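Local structure of histidine triad (HIT) protein (Clostridium difficile, 4EGU) at the interface of chains A and B. The protein binds guanosine monophosphate and zinc and probably hydrolyses phosphoramidate or related bonds of purine nucleotides. Numbering follows the deposited sequence. Chains: chain A/B, histidine triad (HIT) protein.

Contact 1: the interface of chains A and B. Residues chain A 52-53, 55, 60; chain B 67, 70-71, 84.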
ATOM      1  N   LEU A  52      -3.951  -7.204   6.975  1.00  9.24           N
ATOM      2  CA  LEU A  52      -2.710  -7.613   6.344  1.00  9.34           C
ATOM      3  C   LEU A  52      -1.922  -8.635   7.172  1.00  9.34           C
ATOM      4  O   LEU A  52      -1.334  -9.569   6.628  1.00 10.03           O
ATOM      5  CB  LEU A  52      -1.865  -6.360   6.058  1.00  9.79           C
ATOM      6  CG  LEU A  52      -0.493  -6.592   5.471  1.00 10.44           C
ATOM      7  CD1 LEU A  52      -0.543  -7.314   4.157  1.00 11.87           C
ATOM      8  CD2 LEU A  52       0.201  -5.248   5.320  1.00 12.14           C
ATOM      9  N   ILE A  53      -1.887  -8.459   8.490  1.00 10.12           N
ATOM     10  CA  ILE A  53      -1.110  -9.388   9.319  1.00 11.66           C
ATOM     11  C   ILE A  53      -1.732 -10.767   9.421  1.00 11.29           C
ATOM     12  O   ILE A  53      -1.068 -11.691   9.903  1.00 13.46           O
ATOM     13  CB  ILE A  53      -0.793  -8.844  10.721  1.00 12.59           C
ATOM     14  CG1 ILE A  53      -2.045  -8.641  11.568  1.00 13.42           C
ATOM     15  CG2 ILE A  53       0.002  -7.605  10.614  1.00 14.52           C
ATOM     16  CD1 ILE A  53      -1.704  -8.275  13.022  1.00 15.57           C
ATOM     17  N   ILE A  55      -2.758 -12.424   6.751  1.00 12.04           N
ATOM     18  CA  ILE A  55      -2.491 -13.157   5.517  1.00 12.11           C
ATOM     19  C   ILE A  55      -1.213 -13.985   5.722  1.00 11.53           C
ATOM     20  O   ILE A  55      -0.159 -13.413   5.961  1.00 12.38           O
ATOM     21  CB  ILE A  55      -2.280 -12.219   4.320  1.00 11.41           C
ATOM     22  CG1 ILE A  55      -3.434 -11.244   4.114  1.00 11.87           C
ATOM     23  CG2 ILE A  55      -2.088 -13.061   3.062  1.00 11.66           C
ATOM     24  CD1 ILE A  55      -3.090 -10.237   3.068  1.00 12.25           C
ATOM     25  N   MET A  60       0.364 -14.416   0.196  1.00 10.89           N
ATOM     26  CA  MET A  60       0.545 -12.987  -0.027  1.00 10.87           C
ATOM     27  C   MET A  60       0.393 -12.598  -1.484  1.00 10.83           C
ATOM     28  O   MET A  60       0.266 -11.432  -1.781  1.00 11.34           O
ATOM     29  CB  MET A  60       1.900 -12.517   0.522  1.00 11.73           C
ATOM     30  CG  MET A  60       1.949 -11.019   0.840  1.00 12.47           C
ATOM     31  SD  MET A  60       0.811 -10.477   2.105  1.00 12.49           S
ATOM     32  CE  MET A  60       1.548 -11.209   3.552  1.00 15.15           C
TER
ATOM     33  N   HIS B  67       5.369  -6.967   1.092  1.00  8.84           N
ATOM     34  CA  HIS B  67       4.401  -7.154   2.158  1.00  8.71           C
ATOM     35  C   HIS B  67       4.757  -8.283   3.149  1.00  8.36           C
ATOM     36  O   HIS B  67       4.496  -8.135   4.339  1.00  8.73           O
ATOM     37  CB  HIS B  67       2.992  -7.318   1.578  1.00  8.64           C
ATOM     38  CG  HIS B  67       2.367  -6.006   1.133  1.00  9.34           C
ATOM     39  ND1 HIS B  67       2.743  -5.308   0.011  1.00  9.59           N
ATOM     40  CD2 HIS B  67       1.372  -5.263   1.688  1.00  9.88           C
ATOM     41  CE1 HIS B  67       2.015  -4.194  -0.078  1.00  9.85           C
ATOM     42  NE2 HIS B  67       1.161  -4.150   0.914  1.00 10.82           N
ATOM     43  N   ILE B  70       7.087  -6.393   5.309  1.00  8.26           N
ATOM     44  CA  ILE B  70       6.367  -5.486   6.189  1.00  8.53           C
ATOM     45  C   ILE B  70       5.845  -6.239   7.420  1.00  8.54           C
ATOM     46  O   ILE B  70       6.005  -5.782   8.555  1.00  8.99           O
ATOM     47  CB  ILE B  70       5.204  -4.790   5.437  1.00  8.62           C
ATOM     48  CG1 ILE B  70       5.766  -3.797   4.420  1.00  9.39           C
ATOM     49  CG2 ILE B  70       4.243  -4.135   6.415  1.00  9.36           C
ATOM     50  CD1 ILE B  70       4.701  -3.242   3.468  1.00 10.57           C
ATOM     51  N   ASN B  71       5.231  -7.396   7.209  1.00  8.55           N
ATOM     52  CA  ASN B  71       4.691  -8.160   8.328  1.00  8.99           C
ATOM     53  C   ASN B  71       5.784  -8.640   9.261  1.00  9.09           C
ATOM     54  O   ASN B  71       5.602  -8.631  10.485  1.00 10.01           O
ATOM     55  CB  ASN B  71       3.826  -9.327   7.855  1.00  9.75           C
ATOM     56  CG  ASN B  71       2.443  -8.899   7.426  1.00 11.00           C
ATOM     57  OD1 ASN B  71       2.031  -7.751   7.626  1.00 13.29           O
ATOM     58  ND2 ASN B  71       1.712  -9.820   6.813  1.00 12.36           N
ATOM     59  N   PHE B  84      -0.691  -0.364  12.115  1.00  9.21           N
ATOM     60  CA  PHE B  84       0.208   0.383  11.262  1.00  8.61           C
ATOM     61  C   PHE B  84      -0.482   0.697   9.944  1.00  8.25           C
ATOM     62  O   PHE B  84      -1.513   0.113   9.630  1.00  9.31           O
ATOM     63  CB  PHE B  84       1.532  -0.366  11.051  1.00  8.67           C
ATOM     64  CG  PHE B  84       1.388  -1.727  10.424  1.00  8.79           C
ATOM     65  CD1 PHE B  84       1.191  -2.870  11.213  1.00  9.46           C
ATOM     66  CD2 PHE B  84       1.474  -1.896   9.047  1.00  9.25           C
ATOM     67  CE1 PHE B  84       1.089  -4.110  10.635  1.00 10.24           C
ATOM     68  CE2 PHE B  84       1.381  -3.144   8.477  1.00  9.81           C
ATOM     69  CZ  PHE B  84       1.173  -4.252   9.258  1.00 10.09           C
TER
HETATM   70  O   HOH W   1       2.343 -12.740   6.673  1.00 15.81           O
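A chi1 of -78° sets CG of B:Asn71 opposite its own carbonyl carbon and swings the amide off helix 61-77 towards A:Leu52, whose CG stands anti to the backbone N and faces the same amide. This patch, between helix 61-77 and the segment of the 3-10 helix 52-54, belongs to the dimer interface usual for histidine triad (HIT) proteins. ND2 of B:Asn71 donates to the backbone O of A:Leu52 over 3.1 Å, at 154° at the hydrogen. The donor rises 50° above the carbonyl plane and so misses the lone pairs. The same ND2 is joined through a water to the O of A:Ile55, from which that water lies 2.7 Å, so the amide nitrogen serves two backbone carbonyls, one directly and one by solvent. OD1 rests against carbon, 3.5 Å from CG of A:Leu52 and near CG2 of A:Ile53.

Around this polar centre the packing is apolar. Both methyls of A:Leu52 press on CD2 of the B:His67 imidazole, CD1 at 3.7 Å, the side chains crossing at about a right angle. A:Met60, bent at chi2 and chi3, lays CG and SD against CB of B:His67 and turns its CE methyl to ND2 of B:Asn71. CG2 of A:Ile53 meets the B:Phe84 ring at its edge and in its plane, 3.7 Å from CE1, while CD2 of A:Leu52 lies 4.0 Å from CE2.

Contact 2: the interface of chains A and B. Residues chain A 71, 74-75, 80, 84; chain B 52-53, 55, 60.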
ATOM      1  N   ASN A  71      -3.340  -1.066 -10.909  1.00  7.53           N
ATOM      2  CA  ASN A  71      -2.724  -0.504 -12.101  1.00  7.74           C
ATOM      3  C   ASN A  71      -3.675  -0.581 -13.313  1.00  7.94           C
ATOM      4  O   ASN A  71      -3.695   0.339 -14.134  1.00  8.54           O
ATOM      5  CB  ASN A  71      -1.399  -1.169 -12.427  1.00  8.25           C
ATOM      6  CG  ASN A  71      -0.251  -0.604 -11.631  1.00  8.56           C
ATOM      7  OD1 ASN A  71      -0.411   0.283 -10.781  1.00 10.02           O
ATOM      8  ND2 ASN A  71       0.937  -1.103 -11.928  1.00 10.36           N
ATOM      9  N   ALA A  74      -6.075   2.264 -12.895  1.00  8.91           N
ATOM     10  CA  ALA A  74      -5.378   3.515 -13.175  1.00  9.57           C
ATOM     11  C   ALA A  74      -5.248   3.751 -14.675  1.00  9.91           C
ATOM     12  O   ALA A  74      -5.444   4.863 -15.155  1.00 11.34           O
ATOM     13  CB  ALA A  74      -4.014   3.510 -12.521  1.00  9.34           C
ATOM     14  N   LYS A  75      -4.860   2.712 -15.403  1.00  9.85           N
ATOM     15  CA  LYS A  75      -4.658   2.846 -16.854  1.00 10.85           C
ATOM     16  C   LYS A  75      -5.955   3.123 -17.585  1.00 12.14           C
ATOM     17  O   LYS A  75      -5.994   3.934 -18.490  1.00 15.54           O
ATOM     18  CB  LYS A  75      -3.948   1.613 -17.407  1.00 12.26           C
ATOM     19  CG  LYS A  75      -2.498   1.485 -16.945  1.00 12.95           C
ATOM     20  CD  LYS A  75      -1.817   0.146 -17.268  1.00 16.43           C
ATOM     21  CE  LYS A  75      -0.428  -0.005 -16.602  1.00 17.65           C
ATOM     22  NZ  LYS A  75       0.209  -1.358 -16.774  1.00 19.31           N
ATOM     23  N   ASP A  80      -3.133   6.789 -14.286  1.00 10.77           N
ATOM     24  CA  ASP A  80      -1.782   6.293 -14.464  1.00 11.35           C
ATOM     25  C   ASP A  80      -0.782   7.416 -14.767  1.00 11.64           C
ATOM     26  O   ASP A  80       0.361   7.383 -14.327  1.00 14.20           O
ATOM     27  CB  ASP A  80      -1.694   5.189 -15.540  1.00 11.65           C
ATOM     28  CG  ASP A  80      -2.108   5.623 -16.949  1.00 12.09           C
ATOM     29  OD1 ASP A  80      -2.997   6.484 -17.081  1.00 12.74           O
ATOM     30  OD2 ASP A  80      -1.580   5.026 -17.919  1.00 13.89           O
ATOM     31  N   PHE A  84      -1.348   8.675  -8.198  1.00  8.19           N
ATOM     32  CA  PHE A  84      -2.324   8.127  -7.270  1.00  7.97           C
ATOM     33  C   PHE A  84      -1.599   7.657  -6.013  1.00  7.60           C
ATOM     34  O   PHE A  84      -0.381   7.545  -6.007  1.00  8.37           O
ATOM     35  CB  PHE A  84      -3.142   6.984  -7.913  1.00  8.44           C
ATOM     36  CG  PHE A  84      -2.337   5.827  -8.437  1.00  8.28           C
ATOM     37  CD1 PHE A  84      -1.798   5.842  -9.713  1.00  8.76           C
ATOM     38  CD2 PHE A  84      -2.164   4.691  -7.662  1.00  8.88           C
ATOM     39  CE1 PHE A  84      -1.105   4.759 -10.208  1.00  9.52           C
ATOM     40  CE2 PHE A  84      -1.468   3.598  -8.150  1.00  9.44           C
ATOM     41  CZ  PHE A  84      -0.937   3.631  -9.425  1.00  9.53           C
TER
ATOM     42  N   LEU B  52       5.110   2.471  -8.911  1.00  8.52           N
ATOM     43  CA  LEU B  52       4.222   1.333  -8.994  1.00  8.57           C
ATOM     44  C   LEU B  52       3.675   1.144 -10.408  1.00  8.42           C
ATOM     45  O   LEU B  52       3.580   0.031 -10.903  1.00  8.88           O
ATOM     46  CB  LEU B  52       3.077   1.541  -7.989  1.00  9.92           C
ATOM     47  CG  LEU B  52       1.941   0.538  -7.961  1.00 10.52           C
ATOM     48  CD1 LEU B  52       2.437  -0.882  -7.778  1.00 11.57           C
ATOM     49  CD2 LEU B  52       0.969   0.905  -6.863  1.00 12.50           C
ATOM     50  N   ILE B  53       3.292   2.237 -11.059  1.00  9.09           N
ATOM     51  CA  ILE B  53       2.631   2.146 -12.341  1.00 10.08           C
ATOM     52  C   ILE B  53       3.596   1.694 -13.417  1.00 11.14           C
ATOM     53  O   ILE B  53       3.153   1.280 -14.487  1.00 13.18           O
ATOM     54  CB  ILE B  53       1.910   3.501 -12.697  1.00 10.74           C
ATOM     55  CG1 ILE B  53       0.864   3.343 -13.804  1.00 11.69           C
ATOM     56  CG2 ILE B  53       2.942   4.566 -13.073  1.00 11.84           C
ATOM     57  CD1 ILE B  53      -0.225   2.359 -13.505  1.00 12.42           C
ATOM     58  N   ILE B  55       5.785  -0.877 -12.863  1.00 10.35           N
ATOM     59  CA  ILE B  55       6.066  -2.305 -12.686  1.00 10.50           C
ATOM     60  C   ILE B  55       5.165  -3.079 -13.662  1.00  9.90           C
ATOM     61  O   ILE B  55       3.946  -2.979 -13.564  1.00 10.11           O
ATOM     62  CB  ILE B  55       5.756  -2.781 -11.254  1.00  9.78           C
ATOM     63  CG1 ILE B  55       6.477  -1.975 -10.164  1.00 11.42           C
ATOM     64  CG2 ILE B  55       6.128  -4.262 -11.107  1.00 10.85           C
ATOM     65  CD1 ILE B  55       5.969  -2.342  -8.745  1.00 11.66           C
ATOM     66  N   MET B  60       4.783  -7.987 -10.811  1.00 10.52           N
ATOM     67  CA  MET B  60       4.142  -7.361  -9.652  1.00 10.36           C
ATOM     68  C   MET B  60       4.368  -8.115  -8.339  1.00 10.51           C
ATOM     69  O   MET B  60       4.152  -7.548  -7.274  1.00 10.85           O
ATOM     70  CB  MET B  60       2.642  -7.186  -9.894  1.00 11.25           C
ATOM     71  CG  MET B  60       1.989  -6.202  -8.944  1.00  9.96           C
ATOM     72  SD  MET B  60       2.641  -4.548  -9.004  1.00 10.42           S
ATOM     73  CE  MET B  60       2.000  -4.036 -10.611  1.00 15.86           C
TER
HETATM   74  O   HOH W   2       1.332  -3.001 -14.104  1.00 12.62           O
HETATM   75  O   HOH W   3       2.831  -1.058 -15.620  1.00 19.93           O
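Hydrogen bonding between A:Asn71 and B:Leu52 fixes the polar side of this patch, which joins helix 61-77 to the segment of the 3-10 helix 52-54. ND2 of the asparagine points to the backbone O of B:Leu52 at 3.1 Å, nearly straight at 167°. The acceptor lies in the amide plane, whereas the donor stands well above the plane of the accepting carbonyl.

A pair of linked waters extends the polar contact. The first sits 2.9 Å from ND2 of A:Asn71 and also contacts the O of B:Ile55. The second bridges NZ of A:Lys75 to the O of B:Ile53, 2.6 Å from that oxygen, and reaches the O of B:Ile55 as well. The lysine chain, extended beyond CG, carries its terminal amine NZ alongside B:Ile53 to this water, the two side chains running in opposite directions.

Apolar packing centres on B:Ile53. With CG1 anti to the backbone N (chi1 -163°), its CD1 methyl reaches in between helix 61-77 and A:Asp80, touching CG of A:Asn71 at 3.5 Å and CE of A:Lys75 at 3.9 Å. CG1 lies 3.6 Å from CB of A:Asp80. CE1 of the A:Phe84 ring faces B:Ile53; its CE2 lies 3.9 Å from CD2 of B:Leu52. The CE methyl of B:Met60 abuts ND2 of A:Asn71.

The patch fastens the 3-10 helix 52-54 of one subunit to the long helix of the other, and so probably steadies the HIT dimer.

Contact 3: the interface of chains A and B. Residues chain A 84-87; chain B 86-89, 114.
Backbone hydrogen bonds pair A:Val86 with B:Asn88 in antiparallel fashion, joining strand 84-90 of each subunit edge to edge. N of A:Val86 donates to O of B:Asn88 at 2.9 Å, and N of B:Asn88 returns a bond of 2.9 Å to O of A:Val86. A:Ile87 faces its own counterpart, B:Ile87, at the centre of the pairing.

A side-chain hydrogen bond is added by A:Arg85. Its chain, bent at chi3 (-64°), brings NE to the amide oxygen OD1 of B:Asn89 at 2.8 Å. The bond is bent, 123° at the hydrogen, and the oxygen lies far out of the guanidinium plane; that plane is turned 67° from the amide. B:Asn89 also binds GMP, so the arginine of one subunit may help to position a nucleotide-binding residue of the other.

Van der Waals contacts flank the strands. CG of A:Arg85 runs beside CG2 of B:Ile87 at 3.8 Å, both side chains pointing the same way. The phenol OH of B:Tyr114 approaches CG1 of A:Ile87 at 3.9 Å, bringing a C-terminal segment across to the partner subunit.

The paired strands merge the sheets of the two HIT domains into one that continues across the dimer axis.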
ATOM      1  N   PHE A  84      -1.348   8.675  -8.198  1.00  8.19           N
ATOM      2  CA  PHE A  84      -2.324   8.127  -7.270  1.00  7.97           C
ATOM      3  C   PHE A  84      -1.599   7.657  -6.013  1.00  7.60           C
ATOM      4  O   PHE A  84      -0.381   7.545  -6.007  1.00  8.37           O
ATOM      5  CB  PHE A  84      -3.142   6.984  -7.913  1.00  8.44           C
ATOM      6  CG  PHE A  84      -2.337   5.827  -8.437  1.00  8.28           C
ATOM      7  CD1 PHE A  84      -1.798   5.842  -9.713  1.00  8.76           C
ATOM      8  CD2 PHE A  84      -2.164   4.691  -7.662  1.00  8.88           C
ATOM      9  CE1 PHE A  84      -1.105   4.759 -10.208  1.00  9.52           C
ATOM     10  CE2 PHE A  84      -1.468   3.598  -8.150  1.00  9.44           C
ATOM     11  CZ  PHE A  84      -0.937   3.631  -9.425  1.00  9.53           C
ATOM     12  N   ARG A  85      -2.369   7.369  -4.973  1.00  7.72           N
ATOM     13  CA  ARG A  85      -1.826   6.847  -3.727  1.00  7.19           C
ATOM     14  C   ARG A  85      -2.585   5.572  -3.365  1.00  7.10           C
ATOM     15  O   ARG A  85      -3.801   5.474  -3.565  1.00  8.35           O
ATOM     16  CB  ARG A  85      -1.977   7.895  -2.609  1.00  7.83           C
ATOM     17  CG  ARG A  85      -1.295   7.520  -1.309  1.00  8.42           C
ATOM     18  CD  ARG A  85      -1.353   8.659  -0.309  1.00  9.41           C
ATOM     19  NE  ARG A  85      -0.616   9.804  -0.807  1.00  9.82           N
ATOM     20  CZ  ARG A  85      -0.836  11.068  -0.455  1.00 10.40           C
ATOM     21  NH1 ARG A  85      -1.763  11.366   0.440  1.00 12.18           N
ATOM     22  NH2 ARG A  85      -0.161  12.019  -1.046  1.00 11.58           N
ATOM     23  N   VAL A  86      -1.826   4.617  -2.836  1.00  6.85           N
ATOM     24  CA  VAL A  86      -2.365   3.334  -2.377  1.00  7.09           C
ATOM     25  C   VAL A  86      -2.135   3.252  -0.862  1.00  6.98           C
ATOM     26  O   VAL A  86      -1.023   3.469  -0.398  1.00  7.56           O
ATOM     27  CB  VAL A  86      -1.658   2.185  -3.082  1.00  7.79           C
ATOM     28  CG1 VAL A  86      -2.126   0.830  -2.555  1.00  8.97           C
ATOM     29  CG2 VAL A  86      -1.828   2.280  -4.592  1.00  8.75           C
ATOM     30  N   ILE A  87      -3.183   2.937  -0.110  1.00  7.01           N
ATOM     31  CA  ILE A  87      -3.116   2.886   1.344  1.00  7.30           C
ATOM     32  C   ILE A  87      -3.750   1.591   1.859  1.00  7.16           C
ATOM     33  O   ILE A  87      -4.866   1.226   1.473  1.00  7.99           O
ATOM     34  CB  ILE A  87      -3.824   4.087   1.998  1.00  8.16           C
ATOM     35  CG1 ILE A  87      -3.338   5.417   1.412  1.00  8.84           C
ATOM     36  CG2 ILE A  87      -3.592   4.040   3.518  1.00 10.07           C
ATOM     37  CD1 ILE A  87      -4.296   5.991   0.405  1.00 10.98           C
TER
ATOM     38  N   VAL B  86       0.307   1.362   5.666  1.00  7.08           N
ATOM     39  CA  VAL B  86       1.210   1.123   4.536  1.00  7.08           C
ATOM     40  C   VAL B  86       0.776   2.059   3.400  1.00  6.88           C
ATOM     41  O   VAL B  86      -0.400   2.078   3.032  1.00  7.62           O
ATOM     42  CB  VAL B  86       1.092  -0.338   4.078  1.00  7.86           C
ATOM     43  CG1 VAL B  86       1.940  -0.589   2.855  1.00  9.34           C
ATOM     44  CG2 VAL B  86       1.454  -1.283   5.215  1.00  8.79           C
ATOM     45  N   ILE B  87       1.722   2.813   2.850  1.00  7.03           N
ATOM     46  CA  ILE B  87       1.430   3.792   1.800  1.00  6.82           C
ATOM     47  C   ILE B  87       2.400   3.662   0.648  1.00  6.94           C
ATOM     48  O   ILE B  87       3.616   3.596   0.846  1.00  7.76           O
ATOM     49  CB  ILE B  87       1.502   5.251   2.342  1.00  7.72           C
ATOM     50  CG1 ILE B  87       0.495   5.449   3.474  1.00  8.89           C
ATOM     51  CG2 ILE B  87       1.287   6.248   1.218  1.00  9.53           C
ATOM     52  CD1 ILE B  87       0.645   6.766   4.199  1.00 11.42           C
ATOM     53  N   ASN B  88       1.857   3.694  -0.575  1.00  6.87           N
ATOM     54  CA  ASN B  88       2.642   3.949  -1.765  1.00  6.86           C
ATOM     55  C   ASN B  88       2.134   5.232  -2.434  1.00  7.27           C
ATOM     56  O   ASN B  88       0.940   5.366  -2.685  1.00  7.67           O
ATOM     57  CB  ASN B  88       2.593   2.789  -2.759  1.00  7.64           C
ATOM     58  CG  ASN B  88       3.442   3.098  -3.974  1.00  8.09           C
ATOM     59  OD1 ASN B  88       2.953   3.653  -4.972  1.00  9.45           O
ATOM     60  ND2 ASN B  88       4.706   2.793  -3.884  1.00  9.53           N
ATOM     61  N   ASN B  89       3.071   6.143  -2.683  1.00  7.64           N
ATOM     62  CA  ASN B  89       2.813   7.385  -3.415  1.00  8.05           C
ATOM     63  C   ASN B  89       3.316   7.220  -4.843  1.00  8.35           C
ATOM     64  O   ASN B  89       4.517   7.023  -5.053  1.00  9.47           O
ATOM     65  CB  ASN B  89       3.586   8.531  -2.766  1.00  8.59           C
ATOM     66  CG  ASN B  89       3.145   8.843  -1.343  1.00  8.94           C
ATOM     67  OD1 ASN B  89       1.986   8.712  -0.955  1.00  9.51           O
ATOM     68  ND2 ASN B  89       4.106   9.281  -0.556  1.00 10.60           N
ATOM     69  N   TYR B 114      -8.366  10.099   7.269  1.00 33.85           N
ATOM     70  CA  TYR B 114      -8.651  11.092   6.231  1.00 31.21           C
ATOM     71  C   TYR B 114     -10.135  11.448   6.243  1.00 34.47           C
ATOM     72  O   TYR B 114     -11.000  10.573   6.214  1.00 35.55           O
ATOM     73  CB  TYR B 114      -8.237  10.618   4.833  1.00 25.41           C
ATOM     74  CG  TYR B 114      -6.885   9.943   4.732  1.00 22.91           C
ATOM     75  CD1 TYR B 114      -6.624   9.087   3.685  1.00 22.71           C
ATOM     76  CD2 TYR B 114      -5.876  10.151   5.681  1.00 21.18           C
ATOM     77  CE1 TYR B 114      -5.418   8.449   3.564  1.00 21.96           C
ATOM     78  CE2 TYR B 114      -4.649   9.513   5.565  1.00 21.27           C
ATOM     79  CZ  TYR B 114      -4.436   8.654   4.500  1.00 19.99           C
ATOM     80  OH  TYR B 114      -3.252   7.986   4.324  1.00 19.80           O
TER

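Contacts 1 and 2 are largely equivalent patches related by the two-fold axis, with Asn71 and Phe84 set against Leu52, Ile53, Ile55 and Met60, and their C-alpha centres about 20 Å apart; contact 3 lies between them, about 15 Å from contact 1 and 12 Å from contact 2. A:Phe84 belongs to contacts 2 and 3, and B:Phe84 of contact 1 begins the partner strand, so strand 84-90 ties the central pairing to the flanking patches. Ile53 differs, with chi1 65° in chain A and -163° in chain B. Contact 3 is centred about 8 Å from B:His102, the predicted nucleophile, placing the strand pairing close to the active site.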